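Putative O-GlcNAcase nagJ (Clostridium perfringens, PDB 6PV5) probably removes terminal N-acetylhexosamine residues from glycans as a family 84 glycoside hydrolase, this chain holding its N-terminal, catalytic and post-catalytic regions. Local coordinates at residues E232-P237 / G267-F272; F299-D304 / E316-F321; P334-P339 / E369-G374; E362-D367 / Y395-M400. All coordinates share one frame; numbering follows the deposited sequence. Where two conformers were deposited one is given.

Contact 1 (E232-P237 / G267-F272)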
loop_
_atom_site.group_PDB
_atom_site.type_symbol
_atom_site.label_atom_id
_atom_site.label_comp_id
_atom_site.label_asym_id
_atom_site.label_seq_id
_atom_site.Cartn_x
_atom_site.Cartn_y
_atom_site.Cartn_z
ATOM N N GLU A 232 -9.199 14.153 20.497
ATOM C CA GLU A 232 -9.848 14.575 21.733
ATOM C C GLU A 232 -9.219 15.882 22.215
ATOM O O GLU A 232 -9.922 16.798 22.638
ATOM C CB GLU A 232 -9.708 13.540 22.850
ATOM C CG GLU A 232 -10.834 12.523 22.899
ATOM C CD GLU A 232 -10.536 11.202 22.201
ATOM O OE1 GLU A 232 -9.600 11.159 21.363
ATOM O OE2 GLU A 232 -11.244 10.216 22.501
ATOM N N LYS A 233 -7.888 15.949 22.138
ATOM C CA LYS A 233 -7.146 17.125 22.556
ATOM C C LYS A 233 -6.563 17.843 21.341
ATOM O O LYS A 233 -5.393 18.214 21.360
ATOM C CB LYS A 233 -5.957 16.678 23.412
ATOM C CG LYS A 233 -6.289 15.942 24.702
ATOM C CD LYS A 233 -5.046 15.694 25.543
ATOM C CE LYS A 233 -5.261 14.679 26.646
ATOM N NZ LYS A 233 -6.113 15.205 27.739
ATOM N N TRP A 234 -7.357 18.027 20.273
ATOM C CA TRP A 234 -6.827 18.632 19.052
ATOM C C TRP A 234 -6.342 20.063 19.282
ATOM O O TRP A 234 -5.458 20.526 18.571
ATOM C CB TRP A 234 -7.834 18.603 17.901
ATOM C CG TRP A 234 -9.088 19.367 18.175
ATOM C CD1 TRP A 234 -10.203 18.897 18.800
ATOM C CD2 TRP A 234 -9.368 20.739 17.830
ATOM N NE1 TRP A 234 -11.166 19.869 18.850
ATOM C CE2 TRP A 234 -10.683 21.011 18.258
ATOM C CE3 TRP A 234 -8.641 21.760 17.204
ATOM C CZ2 TRP A 234 -11.285 22.258 18.091
ATOM C CZ3 TRP A 234 -9.245 22.988 17.019
ATOM C CH2 TRP A 234 -10.545 23.235 17.466
ATOM N N ARG A 235 -6.944 20.762 20.247
ATOM C CA ARG A 235 -6.552 22.136 20.530
ATOM C C ARG A 235 -5.152 22.199 21.144
ATOM O O ARG A 235 -4.444 23.183 20.947
ATOM C CB ARG A 235 -7.569 22.797 21.460
ATOM C CG ARG A 235 -8.924 23.026 20.812
ATOM C CD ARG A 235 -9.901 23.222 21.947
ATOM N NE ARG A 235 -11.279 23.399 21.508
ATOM C CZ ARG A 235 -12.169 22.419 21.391
ATOM N NH1 ARG A 235 -11.831 21.172 21.674
ATOM N NH2 ARG A 235 -13.400 22.692 20.996
ATOM N N GLU A 236 -4.748 21.134 21.856
ATOM C CA GLU A 236 -3.562 21.171 22.697
ATOM C C GLU A 236 -2.315 20.827 21.888
ATOM O O GLU A 236 -2.303 19.876 21.112
ATOM C CB GLU A 236 -3.721 20.259 23.914
ATOM C CG GLU A 236 -5.011 20.485 24.685
ATOM C CD GLU A 236 -5.170 19.649 25.951
ATOM O OE1 GLU A 236 -4.136 19.128 26.468
ATOM O OE2 GLU A 236 -6.327 19.505 26.422
ATOM N N PRO A 237 -1.216 21.596 22.040
ATOM C CA PRO A 237 0.047 21.268 21.374
ATOM C C PRO A 237 0.632 19.970 21.931
ATOM O O PRO A 237 0.198 19.504 22.985
ATOM C CB PRO A 237 0.939 22.474 21.714
ATOM C CG PRO A 237 0.349 23.036 22.990
ATOM C CD PRO A 237 -1.142 22.832 22.835
ATOM N N GLY A 267 -13.939 17.377 14.885
ATOM C CA GLY A 267 -15.375 17.304 14.662
ATOM C C GLY A 267 -16.198 16.965 15.904
ATOM O O GLY A 267 -17.365 17.330 15.965
ATOM N N LEU A 268 -15.610 16.264 16.879
ATOM C CA LEU A 268 -16.376 15.824 18.039
ATOM C C LEU A 268 -16.896 16.990 18.889
ATOM O O LEU A 268 -17.951 16.851 19.503
ATOM C CB LEU A 268 -15.630 14.745 18.845
ATOM C CG LEU A 268 -14.526 15.106 19.854
ATOM C CD1 LEU A 268 -13.553 16.190 19.401
ATOM C CD2 LEU A 268 -15.047 15.330 21.266
ATOM N N ASP A 269 -16.193 18.137 18.919
ATOM C CA ASP A 269 -16.648 19.204 19.806
ATOM C C ASP A 269 -16.460 20.611 19.231
ATOM O O ASP A 269 -16.892 21.577 19.862
ATOM C CB ASP A 269 -16.038 19.068 21.205
ATOM C CG ASP A 269 -14.556 19.398 21.276
ATOM O OD1 ASP A 269 -13.948 19.714 20.220
ATOM O OD2 ASP A 269 -14.023 19.365 22.394
ATOM N N ILE A 270 -15.829 20.735 18.053
ATOM C CA ILE A 270 -15.554 22.039 17.469
ATOM C C ILE A 270 -16.840 22.866 17.416
ATOM O O ILE A 270 -17.939 22.338 17.233
ATOM C CB ILE A 270 -14.845 21.931 16.102
ATOM C CG1 ILE A 270 -14.290 23.282 15.640
ATOM C CG2 ILE A 270 -15.750 21.296 15.053
ATOM C CD1 ILE A 270 -13.247 23.200 14.547
ATOM N N LYS A 271 -16.686 24.176 17.637
ATOM C CA LYS A 271 -17.782 25.124 17.531
ATOM C C LYS A 271 -17.593 25.966 16.267
ATOM O O LYS A 271 -16.472 26.237 15.835
ATOM C CB LYS A 271 -17.927 25.917 18.837
ATOM C CG LYS A 271 -18.771 25.265 19.930
ATOM C CD LYS A 271 -20.233 25.116 19.530
ATOM C CE LYS A 271 -21.189 24.988 20.698
ATOM N NZ LYS A 271 -20.913 23.783 21.515
ATOM N N PHE A 272 -18.713 26.334 15.649
ATOM C CA PHE A 272 -18.693 27.082 14.406
ATOM C C PHE A 272 -19.278 28.470 14.661
ATOM O O PHE A 272 -18.873 29.446 14.034
ATOM C CB PHE A 272 -19.506 26.348 13.336
ATOM C CG PHE A 272 -19.060 24.943 13.009
ATOM C CD1 PHE A 272 -17.966 24.708 12.186
ATOM C CD2 PHE A 272 -19.762 23.844 13.491
ATOM C CE1 PHE A 272 -17.576 23.412 11.871
ATOM C CE2 PHE A 272 -19.379 22.548 13.166
ATOM C CZ PHE A 272 -18.282 22.335 12.368
#

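Contact 2 (F299-D304 / E316-F321)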
loop_
_atom_site.group_PDB
_atom_site.type_symbol
_atom_site.label_atom_id
_atom_site.label_comp_id
_atom_site.label_asym_id
_atom_site.label_seq_id
_atom_site.Cartn_x
_atom_site.Cartn_y
_atom_site.Cartn_z
ATOM N N PHE A 299 -1.048 18.976 5.939
ATOM C CA PHE A 299 -2.095 18.925 6.941
ATOM C C PHE A 299 -3.371 18.342 6.331
ATOM O O PHE A 299 -3.614 18.438 5.126
ATOM C CB PHE A 299 -2.401 20.322 7.486
ATOM C CG PHE A 299 -1.215 21.027 8.096
ATOM C CD1 PHE A 299 -0.212 21.560 7.300
ATOM C CD2 PHE A 299 -1.091 21.130 9.471
ATOM C CE1 PHE A 299 0.887 22.189 7.866
ATOM C CE2 PHE A 299 0.011 21.753 10.033
ATOM C CZ PHE A 299 0.997 22.277 9.232
ATOM N N ALA A 300 -4.201 17.767 7.204
ATOM C CA ALA A 300 -5.496 17.262 6.793
ATOM C C ALA A 300 -6.451 17.552 7.927
ATOM O O ALA A 300 -6.076 17.440 9.090
ATOM C CB ALA A 300 -5.416 15.773 6.497
ATOM N N ILE A 301 -7.659 17.986 7.570
ATOM C CA ILE A 301 -8.714 18.112 8.554
ATOM C C ILE A 301 -9.819 17.138 8.153
ATOM O O ILE A 301 -10.337 17.213 7.037
ATOM C CB ILE A 301 -9.231 19.564 8.647
ATOM C CG1 ILE A 301 -8.099 20.576 8.844
ATOM C CG2 ILE A 301 -10.290 19.674 9.732
ATOM C CD1 ILE A 301 -8.569 22.011 8.959
ATOM N N LEU A 302 -10.177 16.249 9.083
ATOM C CA LEU A 302 -11.068 15.128 8.803
ATOM C C LEU A 302 -12.427 15.394 9.443
ATOM O O LEU A 302 -12.473 15.833 10.588
ATOM C CB LEU A 302 -10.414 13.886 9.427
ATOM C CG LEU A 302 -9.453 13.052 8.565
ATOM C CD1 LEU A 302 -8.616 13.830 7.561
ATOM C CD2 LEU A 302 -8.574 12.130 9.399
ATOM N N TRP A 303 -13.530 15.120 8.717
ATOM C CA TRP A 303 -14.850 15.102 9.343
ATOM C C TRP A 303 -15.477 13.705 9.332
ATOM O O TRP A 303 -16.674 13.563 9.550
ATOM C CB TRP A 303 -15.795 16.121 8.692
ATOM C CG TRP A 303 -15.196 17.487 8.537
ATOM C CD1 TRP A 303 -14.599 17.997 7.421
ATOM C CD2 TRP A 303 -15.095 18.502 9.552
ATOM N NE1 TRP A 303 -14.151 19.267 7.663
ATOM C CE2 TRP A 303 -14.451 19.610 8.957
ATOM C CE3 TRP A 303 -15.512 18.598 10.888
ATOM C CZ2 TRP A 303 -14.209 20.793 9.658
ATOM C CZ3 TRP A 303 -15.258 19.762 11.588
ATOM C CH2 TRP A 303 -14.615 20.838 10.973
ATOM N N ASP A 304 -14.692 12.669 9.035
ATOM C CA ASP A 304 -15.262 11.331 8.979
ATOM C C ASP A 304 -15.733 10.921 10.371
ATOM O O ASP A 304 -15.062 11.177 11.370
ATOM C CB ASP A 304 -14.290 10.292 8.411
ATOM C CG ASP A 304 -13.022 10.097 9.233
ATOM O OD1 ASP A 304 -12.339 11.100 9.506
ATOM O OD2 ASP A 304 -12.718 8.940 9.583
ATOM N N GLU A 316 -16.554 25.836 5.306
ATOM C CA GLU A 316 -16.090 27.186 5.604
ATOM C C GLU A 316 -14.857 27.164 6.506
ATOM O O GLU A 316 -13.891 27.873 6.216
ATOM C CB GLU A 316 -17.220 28.078 6.127
ATOM C CG GLU A 316 -18.144 28.516 5.009
ATOM C CD GLU A 316 -19.340 29.333 5.463
ATOM O OE1 GLU A 316 -19.521 29.484 6.700
ATOM O OE2 GLU A 316 -20.087 29.823 4.573
ATOM N N VAL A 317 -14.885 26.332 7.565
ATOM C CA VAL A 317 -13.728 26.145 8.436
ATOM C C VAL A 317 -12.527 25.769 7.579
ATOM O O VAL A 317 -11.456 26.342 7.755
ATOM C CB VAL A 317 -13.981 25.116 9.559
ATOM C CG1 VAL A 317 -12.689 24.522 10.110
ATOM C CG2 VAL A 317 -14.837 25.692 10.676
ATOM N N LEU A 318 -12.738 24.859 6.613
ATOM C CA LEU A 318 -11.674 24.402 5.728
ATOM C C LEU A 318 -11.165 25.524 4.815
ATOM O O LEU A 318 -9.964 25.601 4.550
ATOM C CB LEU A 318 -12.155 23.217 4.872
ATOM C CG LEU A 318 -12.382 21.870 5.578
ATOM C CD1 LEU A 318 -12.903 20.834 4.585
ATOM C CD2 LEU A 318 -11.096 21.341 6.212
ATOM N N ASN A 319 -12.079 26.322 4.245
ATOM C CA ASN A 319 -11.683 27.383 3.310
ATOM C C ASN A 319 -10.889 28.470 4.046
ATOM O O ASN A 319 -9.860 28.928 3.559
ATOM C CB ASN A 319 -12.880 28.060 2.623
ATOM C CG ASN A 319 -13.735 27.148 1.764
ATOM O OD1 ASN A 319 -13.262 26.173 1.176
ATOM N ND2 ASN A 319 -15.009 27.479 1.662
ATOM N N ARG A 320 -11.347 28.826 5.245
ATOM C CA ARG A 320 -10.654 29.789 6.083
ATOM C C ARG A 320 -9.258 29.282 6.434
ATOM O O ARG A 320 -8.289 30.034 6.310
ATOM C CB ARG A 320 -11.476 30.099 7.331
ATOM C CG ARG A 320 -11.181 31.476 7.919
ATOM C CD ARG A 320 -11.930 31.669 9.222
ATOM N NE ARG A 320 -11.278 32.675 10.050
ATOM C CZ ARG A 320 -11.718 33.047 11.242
ATOM N NH1 ARG A 320 -12.818 32.511 11.738
ATOM N NH2 ARG A 320 -11.063 33.955 11.944
ATOM N N PHE A 321 -9.154 27.999 6.829
ATOM C CA PHE A 321 -7.874 27.432 7.214
ATOM C C PHE A 321 -6.937 27.453 6.017
ATOM O O PHE A 321 -5.746 27.747 6.154
ATOM C CB PHE A 321 -8.025 26.019 7.798
ATOM C CG PHE A 321 -6.734 25.416 8.301
ATOM C CD1 PHE A 321 -6.348 25.568 9.623
ATOM C CD2 PHE A 321 -5.896 24.714 7.448
ATOM C CE1 PHE A 321 -5.161 25.008 10.085
ATOM C CE2 PHE A 321 -4.707 24.163 7.907
ATOM C CZ PHE A 321 -4.339 24.312 9.227
#

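Contact 3 (P334-P339 / E369-G374)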
loop_
_atom_site.group_PDB
_atom_site.type_symbol
_atom_site.label_atom_id
_atom_site.label_comp_id
_atom_site.label_asym_id
_atom_site.label_seq_id
_atom_site.Cartn_x
_atom_site.Cartn_y
_atom_site.Cartn_z
ATOM N N PRO A 334 -1.101 21.517 -0.300
ATOM C CA PRO A 334 -2.566 21.641 -0.279
ATOM C C PRO A 334 -3.206 20.911 0.902
ATOM O O PRO A 334 -2.707 19.874 1.326
ATOM C CB PRO A 334 -2.976 20.990 -1.608
ATOM C CG PRO A 334 -1.791 21.270 -2.511
ATOM C CD PRO A 334 -0.599 21.034 -1.594
ATOM N N LEU A 335 -4.268 21.493 1.466
ATOM C CA LEU A 335 -5.003 20.894 2.563
ATOM C C LEU A 335 -5.727 19.652 2.038
ATOM O O LEU A 335 -6.069 19.585 0.857
ATOM C CB LEU A 335 -6.028 21.913 3.059
ATOM C CG LEU A 335 -6.927 21.469 4.215
ATOM C CD1 LEU A 335 -6.116 21.220 5.477
ATOM C CD2 LEU A 335 -8.000 22.507 4.500
ATOM N N ILE A 336 -5.939 18.679 2.934
ATOM C CA ILE A 336 -6.611 17.431 2.603
ATOM C C ILE A 336 -7.789 17.293 3.549
ATOM O O ILE A 336 -7.673 17.658 4.716
ATOM C CB ILE A 336 -5.633 16.254 2.773
ATOM C CG1 ILE A 336 -4.527 16.287 1.716
ATOM C CG2 ILE A 336 -6.383 14.923 2.800
ATOM C CD1 ILE A 336 -3.413 15.281 1.965
ATOM N N THR A 337 -8.924 16.808 3.036
ATOM C CA THR A 337 -10.066 16.606 3.917
ATOM C C THR A 337 -10.770 15.287 3.593
ATOM O O THR A 337 -10.504 14.665 2.564
ATOM C CB THR A 337 -11.038 17.797 3.859
ATOM O OG1 THR A 337 -11.956 17.680 4.943
ATOM C CG2 THR A 337 -11.825 17.885 2.572
ATOM N N VAL A 338 -11.684 14.889 4.483
ATOM C CA VAL A 338 -12.610 13.798 4.219
ATOM C C VAL A 338 -13.975 14.213 4.753
ATOM O O VAL A 338 -14.100 14.643 5.897
ATOM C CB VAL A 338 -12.147 12.430 4.791
ATOM C CG1 VAL A 338 -12.020 12.460 6.299
ATOM C CG2 VAL A 338 -13.108 11.307 4.409
ATOM N N PRO A 339 -15.042 14.082 3.934
ATOM C CA PRO A 339 -16.375 14.528 4.326
ATOM C C PRO A 339 -17.048 13.571 5.310
ATOM O O PRO A 339 -16.562 12.461 5.536
ATOM C CB PRO A 339 -17.177 14.571 3.015
ATOM C CG PRO A 339 -16.239 14.103 1.920
ATOM C CD PRO A 339 -14.992 13.555 2.570
ATOM N N GLU A 369 -8.009 19.051 -1.329
ATOM C CA GLU A 369 -8.092 17.652 -1.723
ATOM C C GLU A 369 -9.154 16.970 -0.868
ATOM O O GLU A 369 -9.284 17.296 0.307
ATOM C CB GLU A 369 -6.716 16.994 -1.587
ATOM C CG GLU A 369 -5.604 17.795 -2.257
ATOM C CD GLU A 369 -5.577 17.692 -3.777
ATOM O OE1 GLU A 369 -6.558 17.165 -4.364
ATOM O OE2 GLU A 369 -4.570 18.117 -4.380
ATOM N N VAL A 370 -9.933 16.071 -1.497
ATOM C CA VAL A 370 -11.041 15.375 -0.854
ATOM C C VAL A 370 -10.895 13.868 -1.072
ATOM O O VAL A 370 -10.794 13.406 -2.211
ATOM C CB VAL A 370 -12.420 15.866 -1.335
ATOM C CG1 VAL A 370 -13.559 15.170 -0.600
ATOM C CG2 VAL A 370 -12.574 17.368 -1.138
ATOM N N MET A 371 -10.931 13.129 0.049
ATOM C CA MET A 371 -10.795 11.677 0.082
ATOM C C MET A 371 -12.182 11.048 0.136
ATOM O O MET A 371 -13.096 11.569 0.771
ATOM C CB MET A 371 -9.961 11.225 1.295
ATOM C CG MET A 371 -8.496 11.663 1.164
ATOM S SD MET A 371 -7.359 11.116 2.496
ATOM C CE MET A 371 -8.034 11.892 3.961
ATOM N N TRP A 372 -12.334 9.932 -0.573
ATOM C CA TRP A 372 -13.542 9.145 -0.422
ATOM C C TRP A 372 -13.163 7.673 -0.548
ATOM O O TRP A 372 -12.045 7.361 -0.973
ATOM C CB TRP A 372 -14.608 9.613 -1.436
ATOM C CG TRP A 372 -14.893 8.729 -2.615
ATOM C CD1 TRP A 372 -16.086 8.116 -2.890
ATOM C CD2 TRP A 372 -14.035 8.448 -3.739
ATOM N NE1 TRP A 372 -16.021 7.456 -4.093
ATOM C CE2 TRP A 372 -14.767 7.616 -4.622
ATOM C CE3 TRP A 372 -12.713 8.779 -4.072
ATOM C CZ2 TRP A 372 -14.229 7.127 -5.811
ATOM C CZ3 TRP A 372 -12.184 8.301 -5.250
ATOM C CH2 TRP A 372 -12.925 7.486 -6.109
ATOM N N THR A 373 -14.075 6.774 -0.150
ATOM C CA THR A 373 -13.674 5.374 -0.046
ATOM C C THR A 373 -14.139 4.539 -1.242
ATOM O O THR A 373 -13.806 3.351 -1.325
ATOM C CB THR A 373 -14.165 4.778 1.283
ATOM O OG1 THR A 373 -15.592 4.902 1.313
ATOM C CG2 THR A 373 -13.546 5.445 2.497
ATOM N N GLY A 374 -14.872 5.160 -2.184
ATOM C CA GLY A 374 -15.527 4.418 -3.257
ATOM C C GLY A 374 -17.019 4.316 -2.979
ATOM O O GLY A 374 -17.533 5.061 -2.147
#

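Contact 4 (E362-D367 / Y395-M400)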
loop_
_atom_site.group_PDB
_atom_site.type_symbol
_atom_site.label_atom_id
_atom_site.label_comp_id
_atom_site.label_asym_id
_atom_site.label_seq_id
_atom_site.Cartn_x
_atom_site.Cartn_y
_atom_site.Cartn_z
ATOM N N GLU A 362 -20.270 22.337 -2.834
ATOM C CA GLU A 362 -20.501 23.628 -3.468
ATOM C C GLU A 362 -19.679 24.703 -2.762
ATOM O O GLU A 362 -19.124 25.563 -3.426
ATOM C CB GLU A 362 -21.987 23.989 -3.429
ATOM N N THR A 363 -19.578 24.626 -1.426
ATOM C CA THR A 363 -18.849 25.617 -0.648
ATOM C C THR A 363 -17.330 25.463 -0.748
ATOM O O THR A 363 -16.623 26.460 -0.674
ATOM C CB THR A 363 -19.260 25.568 0.825
ATOM O OG1 THR A 363 -20.679 25.589 0.816
ATOM C CG2 THR A 363 -18.731 26.714 1.657
ATOM N N LEU A 364 -16.814 24.236 -0.895
ATOM C CA LEU A 364 -15.409 23.960 -0.611
ATOM C C LEU A 364 -14.518 24.407 -1.764
ATOM O O LEU A 364 -14.776 24.022 -2.893
ATOM C CB LEU A 364 -15.250 22.450 -0.388
ATOM C CG LEU A 364 -13.866 21.988 0.070
ATOM C CD1 LEU A 364 -13.606 22.451 1.500
ATOM C CD2 LEU A 364 -13.726 20.465 -0.036
ATOM N N ASP A 365 -13.422 25.138 -1.459
ATOM C CA ASP A 365 -12.435 25.557 -2.446
ATOM C C ASP A 365 -11.857 24.376 -3.226
ATOM O O ASP A 365 -11.397 23.389 -2.644
ATOM C CB ASP A 365 -11.204 26.192 -1.790
ATOM C CG ASP A 365 -11.385 27.524 -1.077
ATOM O OD1 ASP A 365 -12.471 28.143 -1.211
ATOM O OD2 ASP A 365 -10.408 27.945 -0.395
ATOM N N LYS A 366 -11.715 24.573 -4.536
ATOM C CA LYS A 366 -11.359 23.531 -5.486
ATOM C C LYS A 366 -9.935 23.003 -5.311
ATOM O O LYS A 366 -9.622 21.903 -5.784
ATOM C CB LYS A 366 -11.629 23.961 -6.931
ATOM C CG LYS A 366 -13.105 24.078 -7.305
ATOM C CD LYS A 366 -13.373 23.911 -8.792
ATOM C CE LYS A 366 -14.550 24.709 -9.328
ATOM N NZ LYS A 366 -15.733 24.659 -8.430
ATOM N N ASP A 367 -9.064 23.764 -4.642
ATOM C CA ASP A 367 -7.686 23.317 -4.504
ATOM C C ASP A 367 -7.499 22.518 -3.207
ATOM O O ASP A 367 -6.380 22.113 -2.887
ATOM C CB ASP A 367 -6.703 24.477 -4.707
ATOM C CG ASP A 367 -6.773 25.555 -3.639
ATOM O OD1 ASP A 367 -7.687 25.485 -2.768
ATOM O OD2 ASP A 367 -5.912 26.465 -3.682
ATOM N N TYR A 395 -17.901 16.911 -7.154
ATOM C CA TYR A 395 -16.933 17.693 -6.394
ATOM C C TYR A 395 -16.145 18.634 -7.305
ATOM O O TYR A 395 -15.391 19.479 -6.815
ATOM C CB TYR A 395 -16.007 16.774 -5.578
ATOM C CG TYR A 395 -16.517 16.511 -4.183
ATOM C CD1 TYR A 395 -17.318 15.412 -3.901
ATOM C CD2 TYR A 395 -16.193 17.364 -3.140
ATOM C CE1 TYR A 395 -17.803 15.190 -2.622
ATOM C CE2 TYR A 395 -16.659 17.151 -1.856
ATOM C CZ TYR A 395 -17.480 16.068 -1.600
ATOM O OH TYR A 395 -17.956 15.874 -0.337
ATOM N N ASN A 396 -16.279 18.457 -8.626
ATOM C CA ASN A 396 -15.689 19.388 -9.576
ATOM C C ASN A 396 -14.167 19.371 -9.452
ATOM O O ASN A 396 -13.533 20.418 -9.583
ATOM C CB ASN A 396 -16.230 20.812 -9.372
ATOM C CG ASN A 396 -17.680 20.917 -9.784
ATOM O OD1 ASN A 396 -17.997 20.682 -10.950
ATOM N ND2 ASN A 396 -18.559 21.208 -8.831
ATOM N N ARG A 397 -13.602 18.182 -9.170
ATOM C CA ARG A 397 -12.172 18.015 -8.966
ATOM C C ARG A 397 -11.851 16.523 -8.959
ATOM O O ARG A 397 -12.723 15.692 -8.708
ATOM C CB ARG A 397 -11.723 18.660 -7.646
ATOM C CG ARG A 397 -12.210 17.910 -6.411
ATOM C CD ARG A 397 -12.139 18.669 -5.103
ATOM N NE ARG A 397 -13.234 19.615 -5.007
ATOM C CZ ARG A 397 -13.255 20.663 -4.185
ATOM N NH1 ARG A 397 -12.226 20.903 -3.384
ATOM N NH2 ARG A 397 -14.303 21.469 -4.164
ATOM N N LYS A 398 -10.591 16.214 -9.258
ATOM C CA LYS A 398 -10.050 14.882 -9.072
ATOM C C LYS A 398 -10.073 14.496 -7.590
ATOM O O LYS A 398 -9.653 15.248 -6.719
ATOM C CB LYS A 398 -8.648 14.803 -9.660
ATOM C CG LYS A 398 -8.610 14.700 -11.172
ATOM C CD LYS A 398 -7.211 14.395 -11.645
ATOM C CE LYS A 398 -7.094 14.177 -13.134
ATOM N NZ LYS A 398 -5.919 13.328 -13.437
ATOM N N MET A 399 -10.613 13.310 -7.317
ATOM C CA MET A 399 -10.791 12.865 -5.942
ATOM C C MET A 399 -9.516 12.150 -5.483
ATOM O O MET A 399 -8.661 11.828 -6.308
ATOM C CB MET A 399 -11.989 11.913 -5.890
ATOM C CG MET A 399 -13.299 12.619 -6.238
ATOM S SD MET A 399 -13.708 14.025 -5.164
ATOM C CE MET A 399 -14.128 13.250 -3.604
ATOM N N MET A 400 -9.409 11.885 -4.176
ATOM C CA MET A 400 -8.378 10.988 -3.656
ATOM C C MET A 400 -9.028 9.718 -3.084
ATOM O O MET A 400 -9.988 9.794 -2.332
ATOM C CB MET A 400 -7.566 11.706 -2.569
ATOM C CG MET A 400 -6.804 12.890 -3.139
ATOM S SD MET A 400 -5.240 13.298 -2.323
ATOM C CE MET A 400 -4.379 14.110 -3.671
#

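Contact 1 (E232-P237 / G267-F272)
Trp234 and Ile270 mark the nearest approach of two backbones, their CA atoms 9.5 Å apart, so the two loops meet mainly through side chains; they follow strands 219-222 and 259-264 of the (beta/alpha)8 barrel. Lys233 to Glu236 form a type I beta turn, closed by Glu236 N to Lys233 O. Trp234 starts out toward the second loop, while the extended Arg235 chain brings its guanidinium to Asp269. The indole NE1 bonds Asp269 OD1 at 3.1 Å, nearly straight at 174°, in the ring plane and on the syn lone pair. Arg235 makes a salt bridge to the same carboxylate, with NH1 2.9 Å from Asp269 OD2, although its individual hydrogen bonds are weak and the two planes stand 70° apart. Its NE pairs with Asp280 of helix 274-294. Trp234 CZ2 lies under the centre of the guanidinium, 3.4 Å from its plane, the two planes inclined. Ile270 reaches the far end of the six-membered ring, where its CD1 lies 4.0 Å from Trp234 CH2.

Contact 2 (F299-D304 / E316-F321)
Ile301, on strand 298-302, points at helix 311-326, which packs over the outside of the (beta/alpha)8 barrel and belongs to the beta-alpha-beta unit leading to strand 336-338. The helix runs back along the strand at 166°, with axes 10.4 Å apart. From the backbone outward, Ile301 CB meets Leu318 CD2 at 3.5 Å. The same methyl also lies near CG2 and CG1 as the side chains slide past in opposite directions. With CG1 anti to the carbonyl carbon (chi1 -52°) and the chain then extended, CD1 touches Leu318 CD2 (3.8 Å) and arrives over a face of the Phe321 ring, 4.2 Å from its centroid and 20° off the normal, a CH-pi contact. Ile301 was deposited in two conformers, so its tip is less certain. The other branch, CG2, sits above the rim of one face of Trp303, so the two branches each meet an aromatic ring. Phe321 continues the layer to Leu284 and Ala288 of helix 274-294. Trp303 presents its edge to the helix: CZ2 touches Val317 CG1 at 4.1 Å. Its buried NE1 has no hydrogen-bond partner in the model and instead faces a methyl, Leu318 CD1, 3.7 Å away.

Contact 3 (P334-P339 / E369-G374)
Ile336 CG2 and Met371 CE, 3.6 Å apart, form the apolar centre of this strand pair. Met371 bends at its last torsion (chi3 -62°), turning the methyl back across the neighbouring strand, where it also lies 4.2 Å from Val338 CB. Ile336 CG1 rests against CB of Glu369, its bridge partner. The Thr337-Val370 pair points to the other face of the sheet: the two side chains lie alongside each other, and their CG2 methyls are 3.8 Å apart. Val370 CG1 then meets the ring of Pro339. The hydroxyl of Thr337, OG1, is buried and satisfied by Ile301 O on the preceding barrel strand. Between these layers runs the parallel ladder of strands 336-338 and 369-372, fifth and sixth in the (beta/alpha)8 barrel, inclined at 35°. Glu369 N binds Leu335 O at 3.0 Å, Thr337 N binds Glu369 O at 2.8 Å, and Met371 N binds Thr337 O. At the polar margin, Glu369 lays its CG 4.2 Å from Pro334 CB, and its OE2 reaches a salt bridge with Lys187. The chemistry implies a division of labour: backbone bonds fix the register, apolar groups pack on both faces, and Glu369 and Thr337 spend their polar atoms on neighbouring parts of the barrel.

Contact 4 (E362-D367 / Y395-M400)
Arg397 drives its guanidinium into the turn after helix 355-363, meeting two successive carbonyls with its edge and a CA with its face. NH2 binds Leu364 O at 2.9 Å, with the oxygen close to the guanidinium plane. NH1 binds Asp365 O at 2.7 Å on a more bent path, 137° at the hydrogen, and that oxygen is tilted from the plane. Both donors sit above the planes of the carbonyls they bind. A third carbonyl, Tyr395 O in Arg397's own segment, takes NE at 2.8 Å and 170°; the bend at chi3 (78°) helps turn the group between its partners. NH1 has a further acceptor in Ile368 O. Four backbone oxygens thus hold the group's rotation, and their partial negative charge probably steadies its positive one. Lys366 CA lies over one face of the guanidinium, 3.3 Å above the plane; the Leu364 side chain runs at about a right angle to that of Arg397, its CD2 3.7 Å from NH1. Farther out, Lys366 CD passes 3.6 Å from Asn396 O. Here an arginine clasps two adjacent helix-to-strand connections of the (beta/alpha)8 barrel, those leading into strands 369-372 and 399-403.

In the fold
All four contacts belong to one (beta/alpha)8 barrel: contacts 1 to 3 follow in series along the chain, and contact 4 alternates with contact 3. Contact 1 touches contact 2 through Ile270 CG2 and Trp303 CZ3, 3.8 Å apart. Contacts 2 and 3 bring in neighbouring strands, 298-302 and 336-338, joined by Ile301 N to Ile336 O at 2.9 Å; contact 4 adds the next strand through Met400 N to Val370 O at 2.8 Å. Contact 4 also returns to contact 2, where Asn319 OD1 meets Asp365 N. The predicted proton donor, Asp305, has the side chains of Trp303 and Val338 about 8 Å away and Leu268 about 9 Å away, whereas contact 4 lies away from that site.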